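Local coordinates for protein whirlin (Mus musculus, PDB 6FDD) that serves as a scaffold of the USH2 complex in hearing and vision and is needed to elongate and maintain hair-cell stereocilia, here represented by its HHD2 domain, at residues A[64-69]-A[76-81]; A[31-36]-A[48-53]. All blocks are in the same frame, centred on the assembly; numbering follows the deposited sequence.

Both contacts join helices of the small all-helical HHD2 domain, with centres about 8 Å (interaction 1) and 6 Å (interaction 2) from the centre of the chain. Each has a buried apolar side, Val66 and Phe78 in the first, Leu33 and Leu50 in the second. Their partly exposed sides differ in chemistry: between helices 62-67 and 75-81 it is the bidentate salt bridge of Arg67 and Asp79, whereas between helices 23-37 and 43-53 it is a CH-pi contact of the Ala49 methyl with the Tyr32 ring, with no hydrogen bond across. The buried sides converge: Val66 CG1 lies 4.2 Å from Leu50 CD1, and Ile69 CD1 lies 4.0 Å from Leu33 CG, which places both around one core.

Interaction 1 (A[64-69]-A[76-81])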
ATOM      1  N   SER A  64      -3.604  -2.195  -5.570  1.00 30.87           N
ATOM      2  CA  SER A  64      -3.478  -3.458  -6.323  1.00 32.03           C
ATOM      3  C   SER A  64      -1.987  -3.810  -6.513  1.00 36.01           C
ATOM      4  O   SER A  64      -1.637  -4.988  -6.502  1.00 35.90           O
ATOM      5  CB  SER A  64      -4.217  -3.406  -7.659  1.00 36.78           C
ATOM      6  OG  SER A  64      -3.685  -2.420  -8.527  1.00 48.41           O
ATOM      7  N   GLU A  65      -1.109  -2.789  -6.609  1.00 33.13           N
ATOM      8  CA  GLU A  65       0.340  -3.012  -6.697  1.00 32.81           C
ATOM      9  C   GLU A  65       0.884  -3.408  -5.330  1.00 34.64           C
ATOM     10  O   GLU A  65       1.733  -4.291  -5.245  1.00 34.02           O
ATOM     11  CB  GLU A  65       1.072  -1.776  -7.241  1.00 34.74           C
ATOM     12  CG  GLU A  65       0.585  -1.281  -8.598  1.00 47.79           C
ATOM     13  CD  GLU A  65       0.979  -2.087  -9.824  1.00 81.91           C
ATOM     14  OE1 GLU A  65       1.714  -3.094  -9.690  1.00 82.24           O
ATOM     15  OE2 GLU A  65       0.555  -1.693 -10.934  1.00 85.32           O
ATOM     16  N   VAL A  66       0.367  -2.777  -4.240  1.00 28.76           N
ATOM     17  CA  VAL A  66       0.755  -3.108  -2.858  1.00 27.83           C
ATOM     18  C   VAL A  66       0.413  -4.566  -2.546  1.00 30.89           C
ATOM     19  O   VAL A  66       1.188  -5.242  -1.877  1.00 30.97           O
ATOM     20  CB  VAL A  66       0.134  -2.115  -1.828  1.00 30.66           C
ATOM     21  CG1 VAL A  66       0.296  -2.595  -0.381  1.00 30.74           C
ATOM     22  CG2 VAL A  66       0.718  -0.719  -2.002  1.00 30.10           C
ATOM     23  N   ARG A  67      -0.742  -5.051  -3.028  1.00 29.36           N
ATOM     24  CA  ARG A  67      -1.192  -6.429  -2.804  1.00 29.79           C
ATOM     25  C   ARG A  67      -0.111  -7.456  -3.180  1.00 34.70           C
ATOM     26  O   ARG A  67       0.098  -8.422  -2.450  1.00 33.24           O
ATOM     27  CB  ARG A  67      -2.487  -6.710  -3.585  1.00 30.02           C
ATOM     28  CG  ARG A  67      -3.189  -7.976  -3.130  1.00 32.34           C
ATOM     29  CD  ARG A  67      -4.398  -8.320  -3.975  1.00 35.11           C
ATOM     30  NE  ARG A  67      -5.047  -9.533  -3.474  1.00 39.15           N
ATOM     31  CZ  ARG A  67      -4.710 -10.771  -3.830  1.00 51.80           C
ATOM     32  NH1 ARG A  67      -3.735 -10.975  -4.713  1.00 36.83           N
ATOM     33  NH2 ARG A  67      -5.339 -11.812  -3.307  1.00 36.69           N
ATOM     34  N   SER A  68       0.594  -7.201  -4.289  1.00 34.19           N
ATOM     35  CA  SER A  68       1.649  -8.069  -4.818  1.00 35.76           C
ATOM     36  C   SER A  68       2.904  -8.166  -3.929  1.00 41.57           C
ATOM     37  O   SER A  68       3.663  -9.123  -4.077  1.00 42.22           O
ATOM     38  CB  SER A  68       2.033  -7.623  -6.223  1.00 39.36           C
ATOM     39  OG  SER A  68       0.885  -7.535  -7.051  1.00 51.26           O
ATOM     40  N   ILE A  69       3.116  -7.207  -3.002  1.00 38.33           N
ATOM     41  CA  ILE A  69       4.316  -7.194  -2.167  1.00 38.95           C
ATOM     42  C   ILE A  69       4.061  -7.589  -0.693  1.00 43.09           C
ATOM     43  O   ILE A  69       5.032  -7.739   0.052  1.00 43.75           O
ATOM     44  CB  ILE A  69       5.100  -5.844  -2.293  1.00 43.07           C
ATOM     45  CG1 ILE A  69       4.281  -4.611  -1.851  1.00 43.64           C
ATOM     46  CG2 ILE A  69       5.634  -5.653  -3.718  1.00 45.02           C
ATOM     47  CD1 ILE A  69       4.387  -4.241  -0.385  1.00 53.59           C
ATOM     48  N   ASP A  76      -5.692 -12.689   2.576  1.00 25.30           N
ATOM     49  CA  ASP A  76      -7.128 -12.730   2.894  1.00 25.40           C
ATOM     50  C   ASP A  76      -7.526 -11.554   3.789  1.00 26.37           C
ATOM     51  O   ASP A  76      -8.541 -10.916   3.515  1.00 25.15           O
ATOM     52  CB  ASP A  76      -7.529 -14.072   3.521  1.00 27.94           C
ATOM     53  CG  ASP A  76      -7.415 -15.277   2.594  1.00 36.81           C
ATOM     54  OD1 ASP A  76      -7.286 -15.078   1.360  1.00 36.16           O
ATOM     55  OD2 ASP A  76      -7.460 -16.414   3.100  1.00 45.06           O
ATOM     56  N   ARG A  77      -6.692 -11.226   4.807  1.00 21.88           N
ATOM     57  CA  ARG A  77      -6.943 -10.062   5.664  1.00 22.14           C
ATOM     58  C   ARG A  77      -6.885  -8.769   4.840  1.00 24.44           C
ATOM     59  O   ARG A  77      -7.777  -7.923   4.963  1.00 23.50           O
ATOM     60  CB  ARG A  77      -5.962 -10.030   6.832  1.00 20.82           C
ATOM     61  CG  ARG A  77      -6.314 -11.035   7.925  1.00 25.23           C
ATOM     62  CD  ARG A  77      -5.130 -11.361   8.806  1.00 33.74           C
ATOM     63  NE  ARG A  77      -4.664 -10.175   9.529  1.00 33.89           N
ATOM     64  CZ  ARG A  77      -3.581 -10.127  10.295  1.00 43.12           C
ATOM     65  NH1 ARG A  77      -2.826 -11.208  10.461  1.00 31.14           N
ATOM     66  NH2 ARG A  77      -3.244  -8.999  10.902  1.00 28.64           N
ATOM     67  N   PHE A  78      -5.886  -8.648   3.934  1.00 21.50           N
ATOM     68  CA  PHE A  78      -5.758  -7.483   3.055  1.00 20.33           C
ATOM     69  C   PHE A  78      -7.019  -7.308   2.190  1.00 26.30           C
ATOM     70  O   PHE A  78      -7.598  -6.213   2.152  1.00 24.87           O
ATOM     71  CB  PHE A  78      -4.490  -7.608   2.177  1.00 20.77           C
ATOM     72  CG  PHE A  78      -4.214  -6.439   1.256  1.00 20.94           C
ATOM     73  CD1 PHE A  78      -4.758  -6.391  -0.022  1.00 22.94           C
ATOM     74  CD2 PHE A  78      -3.385  -5.393   1.659  1.00 22.87           C
ATOM     75  CE1 PHE A  78      -4.495  -5.316  -0.874  1.00 24.39           C
ATOM     76  CE2 PHE A  78      -3.102  -4.329   0.796  1.00 24.15           C
ATOM     77  CZ  PHE A  78      -3.662  -4.293  -0.460  1.00 22.87           C
ATOM     78  N   ASP A  79      -7.459  -8.394   1.520  1.00 22.90           N
ATOM     79  CA  ASP A  79      -8.640  -8.409   0.648  1.00 23.11           C
ATOM     80  C   ASP A  79      -9.932  -8.107   1.413  1.00 26.24           C
ATOM     81  O   ASP A  79     -10.848  -7.532   0.844  1.00 26.31           O
ATOM     82  CB  ASP A  79      -8.757  -9.760  -0.079  1.00 24.57           C
ATOM     83  CG  ASP A  79      -7.670 -10.000  -1.114  1.00 32.77           C
ATOM     84  OD1 ASP A  79      -7.004  -9.015  -1.522  1.00 29.60           O
ATOM     85  OD2 ASP A  79      -7.491 -11.172  -1.526  1.00 39.19           O
ATOM     86  N   HIS A  80      -9.985  -8.455   2.706  1.00 23.29           N
ATOM     87  CA  HIS A  80     -11.168  -8.184   3.519  1.00 23.09           C
ATOM     88  C   HIS A  80     -11.402  -6.673   3.718  1.00 27.20           C
ATOM     89  O   HIS A  80     -12.554  -6.258   3.883  1.00 23.58           O
ATOM     90  CB  HIS A  80     -11.099  -8.930   4.849  1.00 24.07           C
ATOM     91  CG  HIS A  80     -12.420  -9.064   5.551  1.00 27.67           C
ATOM     92  ND1 HIS A  80     -13.549  -9.568   4.901  1.00 29.43           N
ATOM     93  CD2 HIS A  80     -12.747  -8.783   6.834  1.00 28.73           C
ATOM     94  CE1 HIS A  80     -14.516  -9.565   5.805  1.00 28.04           C
ATOM     95  NE2 HIS A  80     -14.083  -9.116   6.985  1.00 28.03           N
ATOM     96  N   LEU A  81     -10.327  -5.847   3.620  1.00 25.04           N
ATOM     97  CA  LEU A  81     -10.440  -4.381   3.763  1.00 24.46           C
ATOM     98  C   LEU A  81     -10.289  -3.628   2.457  1.00 26.91           C
ATOM     99  O   LEU A  81     -10.831  -2.533   2.324  1.00 26.39           O
ATOM    100  CB  LEU A  81      -9.414  -3.835   4.775  1.00 24.62           C
ATOM    101  CG  LEU A  81      -9.537  -4.279   6.235  1.00 29.97           C
ATOM    102  CD1 LEU A  81      -8.555  -3.499   7.098  1.00 30.35           C
ATOM    103  CD2 LEU A  81     -10.953  -4.078   6.781  1.00 33.35           C
TER
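Arg67 and Asp79 form a side-on, bidentate salt bridge in which each nitrogen has its own oxygen. Arg67 NE donates to Asp79 OD1 at 2.8 Å (N-H...O angle 171°), and Arg67 NH2 donates to Asp79 OD2 at 2.9 Å (172°). Both carboxylate oxygens accept through their syn lone pairs, and the guanidinium and carboxylate planes are only 7° apart, so the two bonds keep the groups nearly coplanar and should resist turning of either. Nearby, Ser64 OG is hydrogen-bonded to Ser61 O, and Arg77 NE forms a salt bridge with Glu44 OE2. With CG anti to the backbone N, the extended arginine chain passes Phe78, Arg67 CB being 3.7 Å from Phe78 CE1. Val66 CG1 meets another part of that ring, 4.0 Å from Phe78 CE2. Replacing Arg67 by alanine would remove both donors and the CG that lies by Phe78 CE1, and is likely to leave the Asp79 carboxylate without this two-pronged partner and the ring less covered. The contact ties helix 62-67 to helix 75-81; beyond it, Val66 packs on Leu13 of helix 11-20, Met29 of helix 23-37 and Met46 of helix 43-53, where Phe78 touches Val47.

Interaction 2 (A[31-36]-A[48-53]); sequences YYLAQY and MALFEL
This contact is a helix-helix interface of the HHD2 domain, a bundle of helices without strands, and it brings helix 23-37 against helix 43-53, which follows it in the chain after a short loop. The backbones come nearest at Tyr32 and Ala49, whose CA atoms are 7.2 Å apart, a spacing consistent with the small side chain of Ala49. Both residues direct their CB atoms toward the partner helix. The Ala49 methyl sits squarely over one face of the Tyr32 ring as a CH-pi contact: CB is 3.5 Å from the ring centroid and only 5° off the ring normal. The centring is confirmed by the individual atoms, since all six ring carbons of Tyr32 lie between 3.6 and 3.8 Å from Ala49 CB. The tyrosine reaches this position with CG beside the backbone N and anti to the carbonyl carbon (chi1 -76°). Its opposite face is met by the preceding residue, Tyr31 CD2 lying 3.9 Å above the ring plane, so the ring lies between the Ala49 methyl of the other helix and a ring carbon of Tyr31. Tyr32 also touches Ile41 in the loop between the helices. Toward the interior, Leu33 and Leu50 continue the interface as a buried apolar pair. Met46 of helix 43-53 packs on Leu33, and Leu50 in turn touches Met29 of helix 23-37 and Leu63 of helix 62-67, which joins the pair to the core of the domain. The two leucine side chains cross at about a right angle and meet through one methyl from each, with Leu33 CD1 3.9 Å from Leu50 CD1.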
ATOM      1  N   TYR A  31       7.310   4.296   3.928  1.00 18.06           N
ATOM      2  CA  TYR A  31       7.424   4.235   5.385  1.00 16.88           C
ATOM      3  C   TYR A  31       6.470   3.190   5.963  1.00 18.16           C
ATOM      4  O   TYR A  31       6.909   2.317   6.721  1.00 16.13           O
ATOM      5  CB  TYR A  31       7.158   5.637   6.012  1.00 17.79           C
ATOM      6  CG  TYR A  31       7.008   5.576   7.515  1.00 20.05           C
ATOM      7  CD1 TYR A  31       8.082   5.225   8.329  1.00 21.50           C
ATOM      8  CD2 TYR A  31       5.772   5.800   8.123  1.00 20.79           C
ATOM      9  CE1 TYR A  31       7.940   5.131   9.710  1.00 21.78           C
ATOM     10  CE2 TYR A  31       5.618   5.696   9.510  1.00 21.10           C
ATOM     11  CZ  TYR A  31       6.703   5.370  10.295  1.00 25.66           C
ATOM     12  OH  TYR A  31       6.525   5.244  11.643  1.00 24.56           O
ATOM     13  N   TYR A  32       5.157   3.282   5.620  1.00 17.33           N
ATOM     14  CA  TYR A  32       4.159   2.333   6.145  1.00 17.74           C
ATOM     15  C   TYR A  32       4.419   0.911   5.692  1.00 19.37           C
ATOM     16  O   TYR A  32       4.290  -0.022   6.488  1.00 17.82           O
ATOM     17  CB  TYR A  32       2.740   2.787   5.835  1.00 19.64           C
ATOM     18  CG  TYR A  32       2.335   3.914   6.770  1.00 20.77           C
ATOM     19  CD1 TYR A  32       2.179   3.690   8.140  1.00 22.32           C
ATOM     20  CD2 TYR A  32       2.172   5.211   6.301  1.00 21.55           C
ATOM     21  CE1 TYR A  32       1.857   4.732   9.015  1.00 22.42           C
ATOM     22  CE2 TYR A  32       1.825   6.259   7.169  1.00 21.40           C
ATOM     23  CZ  TYR A  32       1.686   6.013   8.525  1.00 29.09           C
ATOM     24  OH  TYR A  32       1.351   7.022   9.405  1.00 32.09           O
ATOM     25  N   LEU A  33       4.839   0.764   4.450  1.00 18.17           N
ATOM     26  CA  LEU A  33       5.179  -0.556   3.907  1.00 19.59           C
ATOM     27  C   LEU A  33       6.368  -1.185   4.667  1.00 23.47           C
ATOM     28  O   LEU A  33       6.327  -2.372   4.986  1.00 23.34           O
ATOM     29  CB  LEU A  33       5.495  -0.393   2.419  1.00 20.46           C
ATOM     30  CG  LEU A  33       4.340  -0.688   1.418  1.00 27.76           C
ATOM     31  CD1 LEU A  33       3.030   0.002   1.784  1.00 29.34           C
ATOM     32  CD2 LEU A  33       4.733  -0.276   0.028  1.00 31.52           C
ATOM     33  N   ALA A  34       7.388  -0.359   5.033  1.00 20.37           N
ATOM     34  CA  ALA A  34       8.558  -0.827   5.782  1.00 19.55           C
ATOM     35  C   ALA A  34       8.194  -1.173   7.216  1.00 21.11           C
ATOM     36  O   ALA A  34       8.742  -2.132   7.761  1.00 20.57           O
ATOM     37  CB  ALA A  34       9.679   0.205   5.736  1.00 20.58           C
ATOM     38  N   GLN A  35       7.253  -0.416   7.828  1.00 17.06           N
ATOM     39  CA  GLN A  35       6.784  -0.691   9.196  1.00 16.96           C
ATOM     40  C   GLN A  35       6.025  -2.024   9.208  1.00 21.15           C
ATOM     41  O   GLN A  35       6.146  -2.791  10.160  1.00 21.84           O
ATOM     42  CB  GLN A  35       5.868   0.455   9.699  1.00 17.99           C
ATOM     43  CG  GLN A  35       6.604   1.772   9.989  1.00 21.68           C
ATOM     44  CD  GLN A  35       7.511   1.740  11.202  1.00 31.39           C
ATOM     45  OE1 GLN A  35       7.076   1.540  12.325  1.00 29.45           O
ATOM     46  NE2 GLN A  35       8.790   1.992  11.015  1.00 23.70           N
ATOM     47  N   TYR A  36       5.246  -2.283   8.147  1.00 18.65           N
ATOM     48  CA  TYR A  36       4.508  -3.535   7.994  1.00 18.14           C
ATOM     49  C   TYR A  36       5.522  -4.693   7.786  1.00 20.26           C
ATOM     50  O   TYR A  36       5.475  -5.668   8.518  1.00 19.32           O
ATOM     51  CB  TYR A  36       3.549  -3.466   6.809  1.00 19.26           C
ATOM     52  CG  TYR A  36       3.056  -4.827   6.355  1.00 22.25           C
ATOM     53  CD1 TYR A  36       2.226  -5.597   7.168  1.00 24.43           C
ATOM     54  CD2 TYR A  36       3.462  -5.366   5.134  1.00 23.80           C
ATOM     55  CE1 TYR A  36       1.818  -6.872   6.777  1.00 24.88           C
ATOM     56  CE2 TYR A  36       3.049  -6.634   4.728  1.00 24.37           C
ATOM     57  CZ  TYR A  36       2.229  -7.382   5.553  1.00 29.02           C
ATOM     58  OH  TYR A  36       1.821  -8.619   5.136  1.00 26.34           O
HETATM   59  N   MSE A  48      -5.151   0.942   6.618  1.00 16.69           N
HETATM   60  CA  MSE A  48      -5.815   2.170   7.096  1.00 16.90           C
HETATM   61  C   MSE A  48      -4.962   3.421   6.851  1.00 20.36           C
HETATM   62  O   MSE A  48      -5.485   4.447   6.409  1.00 20.35           O
HETATM   63  CB  MSE A  48      -6.219   2.019   8.555  1.00 19.09           C
HETATM   64  CG  MSE A  48      -7.287   0.943   8.732  1.00 24.64           C
HETATM   65 SE   MSE A  48      -8.020   0.928  10.503  1.00 32.53          SE
HETATM   66  CE  MSE A  48      -6.481   0.458  11.498  1.00 28.59           C
ATOM     67  N   ALA A  49      -3.643   3.309   7.047  1.00 18.12           N
ATOM     68  CA  ALA A  49      -2.715   4.420   6.798  1.00 18.31           C
ATOM     69  C   ALA A  49      -2.709   4.764   5.311  1.00 21.81           C
ATOM     70  O   ALA A  49      -2.721   5.940   4.952  1.00 21.34           O
ATOM     71  CB  ALA A  49      -1.324   4.048   7.263  1.00 19.52           C
ATOM     72  N   LEU A  50      -2.736   3.740   4.440  1.00 19.30           N
ATOM     73  CA  LEU A  50      -2.773   3.955   2.985  1.00 18.30           C
ATOM     74  C   LEU A  50      -4.091   4.572   2.533  1.00 21.91           C
ATOM     75  O   LEU A  50      -4.086   5.396   1.623  1.00 20.37           O
ATOM     76  CB  LEU A  50      -2.459   2.666   2.212  1.00 18.75           C
ATOM     77  CG  LEU A  50      -1.011   2.142   2.389  1.00 23.84           C
ATOM     78  CD1 LEU A  50      -0.775   0.956   1.532  1.00 25.54           C
ATOM     79  CD2 LEU A  50       0.042   3.203   2.021  1.00 26.35           C
ATOM     80  N   PHE A  51      -5.223   4.224   3.195  1.00 19.25           N
ATOM     81  CA  PHE A  51      -6.514   4.845   2.885  1.00 18.45           C
ATOM     82  C   PHE A  51      -6.457   6.372   3.160  1.00 21.62           C
ATOM     83  O   PHE A  51      -7.106   7.155   2.463  1.00 20.62           O
ATOM     84  CB  PHE A  51      -7.621   4.211   3.751  1.00 19.89           C
ATOM     85  CG  PHE A  51      -8.100   2.821   3.371  1.00 21.31           C
ATOM     86  CD1 PHE A  51      -7.908   2.328   2.088  1.00 24.07           C
ATOM     87  CD2 PHE A  51      -8.850   2.058   4.264  1.00 23.95           C
ATOM     88  CE1 PHE A  51      -8.406   1.067   1.719  1.00 24.59           C
ATOM     89  CE2 PHE A  51      -9.342   0.791   3.897  1.00 25.51           C
ATOM     90  CZ  PHE A  51      -9.111   0.306   2.629  1.00 23.27           C
ATOM     91  N   GLU A  52      -5.676   6.779   4.174  1.00 19.86           N
ATOM     92  CA  GLU A  52      -5.502   8.200   4.523  1.00 20.07           C
ATOM     93  C   GLU A  52      -4.631   8.916   3.482  1.00 24.16           C
ATOM     94  O   GLU A  52      -4.814  10.103   3.220  1.00 24.80           O
ATOM     95  CB  GLU A  52      -4.875   8.354   5.917  1.00 21.48           C
ATOM     96  CG  GLU A  52      -5.757   7.848   7.046  1.00 25.53           C
ATOM     97  CD  GLU A  52      -7.036   8.626   7.315  1.00 37.89           C
ATOM     98  OE1 GLU A  52      -7.202   9.746   6.778  1.00 33.19           O
ATOM     99  OE2 GLU A  52      -7.850   8.130   8.124  1.00 30.89           O
ATOM    100  N   LEU A  53      -3.692   8.193   2.892  1.00 20.31           N
ATOM    101  CA  LEU A  53      -2.766   8.751   1.902  1.00 19.51           C
ATOM    102  C   LEU A  53      -3.351   8.826   0.488  1.00 22.82           C
ATOM    103  O   LEU A  53      -3.174   9.829  -0.206  1.00 23.38           O
ATOM    104  CB  LEU A  53      -1.485   7.885   1.892  1.00 20.03           C
ATOM    105  CG  LEU A  53      -0.375   8.298   0.928  1.00 25.29           C
ATOM    106  CD1 LEU A  53       0.274   9.618   1.370  1.00 26.43           C
ATOM    107  CD2 LEU A  53       0.674   7.199   0.826  1.00 28.33           C
TER